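Local coordinates for lactococcal prophage ps3 protein 05 (Staphylococcus epidermidis ATCC 12228, PDB 3G8W), which is a probable acetyltransferase of the GNAT family, whose members typically transfer an acetyl group from acetyl-CoA to an amine, at residues Tyr54-Phe58 against Thr69-Gln74. Numbering follows the deposited sequence.
Sequences YWNIF and TCTLKQ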
loop_
_atom_site.group_PDB
_atom_site.type_symbol
_atom_site.label_atom_id
_atom_site.label_comp_id
_atom_site.label_asym_id
_atom_site.label_seq_id
_atom_site.Cartn_x
_atom_site.Cartn_y
_atom_site.Cartn_z
ATOM N N TYR B 54 -10.561 -9.053 -3.008
ATOM C CA TYR B 54 -9.227 -9.172 -2.368
ATOM C C TYR B 54 -9.126 -8.454 -1.010
ATOM O O TYR B 54 -8.068 -8.439 -0.383
ATOM C CB TYR B 54 -8.216 -8.531 -3.287
ATOM C CG TYR B 54 -8.724 -7.175 -3.637
ATOM C CD1 TYR B 54 -8.329 -6.047 -2.899
ATOM C CD2 TYR B 54 -9.682 -7.021 -4.641
ATOM C CE1 TYR B 54 -8.850 -4.782 -3.200
ATOM C CE2 TYR B 54 -10.196 -5.782 -4.943
ATOM C CZ TYR B 54 -9.783 -4.664 -4.230
ATOM O OH TYR B 54 -10.298 -3.429 -4.555
ATOM N N TRP B 55 -10.223 -7.838 -0.578
ATOM C CA TRP B 55 -10.253 -7.068 0.665
ATOM C C TRP B 55 -11.157 -7.777 1.686
ATOM O O TRP B 55 -12.375 -7.550 1.706
ATOM C CB TRP B 55 -10.769 -5.653 0.373
ATOM C CG TRP B 55 -10.179 -4.569 1.235
ATOM C CD1 TRP B 55 -9.517 -4.723 2.418
ATOM C CD2 TRP B 55 -10.232 -3.158 0.987
ATOM N NE1 TRP B 55 -9.140 -3.498 2.911
ATOM C CE2 TRP B 55 -9.569 -2.522 2.050
ATOM C CE3 TRP B 55 -10.770 -2.370 -0.039
ATOM C CZ2 TRP B 55 -9.435 -1.132 2.119
ATOM C CZ3 TRP B 55 -10.636 -0.993 0.034
ATOM C CH2 TRP B 55 -9.981 -0.389 1.106
ATOM N N ASN B 56 -10.568 -8.635 2.521
ATOM C CA ASN B 56 -11.362 -9.580 3.309
ATOM C C ASN B 56 -11.225 -9.516 4.814
ATOM O O ASN B 56 -10.139 -9.693 5.359
ATOM C CB ASN B 56 -11.072 -11.005 2.856
ATOM C CG ASN B 56 -11.529 -11.275 1.435
ATOM O OD1 ASN B 56 -11.917 -10.365 0.697
ATOM N ND2 ASN B 56 -11.488 -12.543 1.047
ATOM N N ILE B 57 -12.329 -9.269 5.491
ATOM C CA ILE B 57 -12.362 -9.328 6.928
ATOM C C ILE B 57 -12.772 -10.739 7.361
ATOM O O ILE B 57 -13.825 -11.244 6.952
ATOM C CB ILE B 57 -13.388 -8.344 7.488
ATOM C CG1 ILE B 57 -13.037 -6.918 7.090
ATOM C CG2 ILE B 57 -13.474 -8.464 9.012
ATOM C CD1 ILE B 57 -13.983 -5.898 7.667
ATOM N N PHE B 58 -11.958 -11.370 8.205
ATOM C CA PHE B 58 -12.374 -12.631 8.815
ATOM C C PHE B 58 -12.807 -12.448 10.253
ATOM O O PHE B 58 -12.260 -11.593 10.958
ATOM C CB PHE B 58 -11.255 -13.639 8.783
ATOM C CG PHE B 58 -10.883 -14.088 7.418
ATOM C CD1 PHE B 58 -11.277 -15.336 6.964
ATOM C CD2 PHE B 58 -10.091 -13.285 6.601
ATOM C CE1 PHE B 58 -10.896 -15.766 5.706
ATOM C CE2 PHE B 58 -9.709 -13.708 5.330
ATOM C CZ PHE B 58 -10.101 -14.941 4.879
ATOM N N THR B 69 -11.446 -10.663 15.057
ATOM C CA THR B 69 -11.561 -10.121 13.693
ATOM C C THR B 69 -10.200 -9.761 13.131
ATOM O O THR B 69 -9.291 -9.382 13.876
ATOM C CB THR B 69 -12.460 -8.867 13.653
ATOM O OG1 THR B 69 -13.524 -9.075 12.717
ATOM C CG2 THR B 69 -11.669 -7.602 13.288
ATOM N N CYS B 70 -10.053 -9.870 11.816
ATOM C CA CYS B 70 -8.833 -9.421 11.173
ATOM C C CYS B 70 -9.028 -9.242 9.681
ATOM O O CYS B 70 -9.692 -10.058 9.057
ATOM C CB CYS B 70 -7.733 -10.426 11.428
ATOM S SG CYS B 70 -6.152 -9.778 10.991
ATOM N N THR B 71 -8.458 -8.186 9.106
ATOM C CA THR B 71 -8.567 -7.965 7.656
ATOM C C THR B 71 -7.396 -8.513 6.855
ATOM O O THR B 71 -6.246 -8.323 7.213
ATOM C CB THR B 71 -8.725 -6.478 7.298
ATOM O OG1 THR B 71 -10.016 -6.035 7.696
ATOM C CG2 THR B 71 -8.614 -6.270 5.808
ATOM N N LEU B 72 -7.706 -9.176 5.751
ATOM C CA LEU B 72 -6.694 -9.502 4.760
ATOM C C LEU B 72 -6.896 -8.638 3.528
ATOM O O LEU B 72 -7.953 -8.698 2.861
ATOM C CB LEU B 72 -6.728 -10.988 4.395
ATOM C CG LEU B 72 -5.451 -11.474 3.710
ATOM C CD1 LEU B 72 -4.210 -11.078 4.507
ATOM C CD2 LEU B 72 -5.494 -12.978 3.488
ATOM N N LYS B 73 -5.892 -7.820 3.241
ATOM C CA LYS B 73 -5.928 -6.953 2.067
ATOM C C LYS B 73 -4.833 -7.406 1.126
ATOM O O LYS B 73 -3.654 -7.197 1.375
ATOM C CB LYS B 73 -5.763 -5.475 2.465
ATOM C CG LYS B 73 -6.242 -4.469 1.425
ATOM C CD LYS B 73 -5.210 -4.180 0.307
ATOM C CE LYS B 73 -5.919 -3.543 -0.940
ATOM N NZ LYS B 73 -5.081 -3.432 -2.201
ATOM N N GLN B 74 -5.228 -8.086 0.069
ATOM C CA GLN B 74 -4.293 -8.527 -0.944
ATOM C C GLN B 74 -4.063 -7.362 -1.916
ATOM O O GLN B 74 -4.950 -6.548 -2.131
ATOM C CB GLN B 74 -4.845 -9.755 -1.643
ATOM C CG GLN B 74 -3.861 -10.450 -2.515
ATOM C CD GLN B 74 -4.490 -11.549 -3.330
ATOM O OE1 GLN B 74 -5.682 -11.836 -3.201
ATOM N NE2 GLN B 74 -3.697 -12.174 -4.177
#
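An antiparallel beta hairpin is held first by its backbone, and the pairing of Tyr54-Phe58 with Thr69-Gln74 illustrates the rule. Asn56 and Leu72 form a hydrogen-bonded pair, Asn56 N to Leu72 O at 2.6 Å and Leu72 N to Asn56 O at 2.5 Å, both short and almost straight. Phe58 and Cys70 repeat the pattern, with Phe58 N to Cys70 O at 2.8 Å and Cys70 N to Phe58 O at 2.9 Å. Just before the first strand begins, Tyr54 O still accepts from Gln74 N at 2.9 Å, extending the ladder to the open end of the hairpin. CA-H...O contacts fill the gaps, such as Thr71 CA to Asn56 O at 3.3 Å.

Side chains add a second layer. At the non-hydrogen-bonded pair Trp55-Lys73, Lys73 CG lies over the indole in a CH-pi contact, 3.6 Å from the centroid of the five-membered ring, while Ile57 CG1 rests 3.2 Å from Thr71 OG1. On the opposite face the Phe58 ring turns its edge to Leu72, CE2 to CB at 4.1 Å.

Each face of the hairpin is covered by a different helix of this GNAT domain: Trp55 and Ile57 pack on helix 41-48, Phe58 and Cys70 on helix 96-112. Strand 83-91 continues the sheet beyond 65-74, bonding through its backbone to Thr71 and Lys73.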